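Local coordinates for methyltransferase (Geobacter sulfurreducens PCA, PDB 3C3P), which probably transfers a methyl group from S-adenosyl-L-methionine to an oxygen atom of a substrate not yet identified, as an O-methyltransferase with a Rossmann-like core, at residues A77-I80 and S81-V84. Residues are numbered along the deposited sequence; the frame is centred on the assembly and turned at random. Where two conformers were deposited one is given.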
loop_
_atom_site.group_PDB
_atom_site.type_symbol
_atom_site.label_atom_id
_atom_site.label_comp_id
_atom_site.label_asym_id
_atom_site.label_seq_id
_atom_site.Cartn_x
_atom_site.Cartn_y
_atom_site.Cartn_z
ATOM N N ALA A 77 13.024 7.279 2.082
ATOM C CA ALA A 77 11.645 7.802 2.101
ATOM C C ALA A 77 11.309 8.831 3.155
ATOM O O ALA A 77 10.203 9.367 3.157
ATOM C CB ALA A 77 10.656 6.603 2.251
ATOM N N ILE A 78 12.262 9.123 4.027
ATOM C CA ILE A 78 12.007 10.060 5.137
ATOM C C ILE A 78 12.841 11.331 5.134
ATOM O O ILE A 78 13.920 11.414 4.526
ATOM C CB ILE A 78 12.189 9.340 6.533
ATOM C CG1 ILE A 78 13.653 9.005 6.789
ATOM C CG2 ILE A 78 11.312 8.050 6.636
ATOM C CD1 ILE A 78 13.952 8.610 8.217
ATOM N N SER A 79 12.327 12.339 5.834
ATOM C CA SER A 79 13.054 13.626 5.942
ATOM C C SER A 79 14.170 13.560 6.958
ATOM O O SER A 79 14.313 12.617 7.740
ATOM C CB SER A 79 12.148 14.804 6.336
ATOM O OG SER A 79 11.571 14.619 7.635
ATOM N N ILE A 80 14.927 14.638 6.941
ATOM C CA ILE A 80 16.074 14.810 7.830
ATOM C C ILE A 80 15.593 14.928 9.273
ATOM O O ILE A 80 16.327 14.633 10.221
ATOM C CB ILE A 80 16.912 16.070 7.452
ATOM C CG1 ILE A 80 18.239 16.099 8.217
ATOM C CG2 ILE A 80 16.111 17.347 7.695
ATOM C CD1 ILE A 80 19.122 17.272 7.863
ATOM N N SER A 81 14.343 15.342 9.419
ATOM C CA SER A 81 13.739 15.539 10.743
ATOM C C SER A 81 13.204 14.212 11.327
ATOM O O SER A 81 12.901 14.107 12.519
ATOM C CB SER A 81 12.654 16.630 10.691
ATOM O OG SER A 81 11.624 16.301 9.775
ATOM N N SER A 82 13.151 13.203 10.471
ATOM C CA SER A 82 12.688 11.858 10.867
ATOM C C SER A 82 13.853 10.914 11.053
ATOM O O SER A 82 15.009 11.209 10.708
ATOM C CB SER A 82 11.757 11.274 9.833
ATOM O OG SER A 82 10.698 12.162 9.575
ATOM N N ARG A 83 13.513 9.749 11.587
ATOM C CA ARG A 83 14.479 8.695 11.877
ATOM C C ARG A 83 14.027 7.272 11.637
ATOM O O ARG A 83 12.856 6.931 11.767
ATOM C CB ARG A 83 14.888 8.735 13.367
ATOM C CG ARG A 83 15.676 9.966 13.830
ATOM C CD ARG A 83 17.048 10.034 13.211
ATOM N NE ARG A 83 17.780 11.202 13.677
ATOM C CZ ARG A 83 17.724 12.411 13.123
ATOM N NH1 ARG A 83 16.975 12.638 12.052
ATOM N NH2 ARG A 83 18.447 13.400 13.630
ATOM N N VAL A 84 15.012 6.487 11.215
ATOM C CA VAL A 84 14.883 5.044 11.070
ATOM C C VAL A 84 15.836 4.499 12.138
ATOM O O VAL A 84 17.004 4.926 12.254
ATOM C CB VAL A 84 15.294 4.441 9.713
ATOM C CG1 VAL A 84 15.200 2.926 9.797
ATOM C CG2 VAL A 84 14.445 4.966 8.562
#
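Ile78 reaches across the turn with its end methyl, laying CD1 against the backbone that joins Ser82 to Arg83, 3.6 Å from Arg83 N. The same methyl meets Val84 CG2 tip to tip at 3.7 Å, while the root of the side chain lies against Ser82 CB. With chi1 at 69°, CG1 is tucked over the residue's own backbone, and from there the chain runs on extended to bring CD1 to the returning strand. Pro57 also packs on Ile78, and Val84 continues the apolar patch toward Val60 and Val62 of strand 59-63 and Phe74 of helix 69-75.

Ser79 opens a type I beta turn that ends at Ser82, closed by Ser82 N bonding to Ser79 O at 3.0 Å. On the side-chain side, Ser79 OG hydrogen-bonds to two hydroxyls, Ser81 OG at 2.7 Å and, more loosely, Ser82 OG at 3.3 Å, tying three serines together across the turn. Ser82 OG is also bound to Pro57 O, so this buried hydroxyl anchors the turn to the loop before strand 59-63.

The CB of Ile80 points away from the returning segment, although CB and CG2 stay beside Ser81 N; its carbonyl oxygen accepts a bond from Arg83 NH1 at 2.8 Å. That nitrogen also donates to Ser82 O, again at 2.8 Å. Both oxygens lie close to the guanidinium plane, so the paired bonds should restrain its rotation; a bend at chi2 (-67°) folds the arginine back over the turn.

This tight turn delivers the chain from helix 69-75 into strand 83-88, completing the right-handed beta-alpha-beta crossover from strand 59-63 characteristic of the Rossmann-like fold of class I methyltransferases.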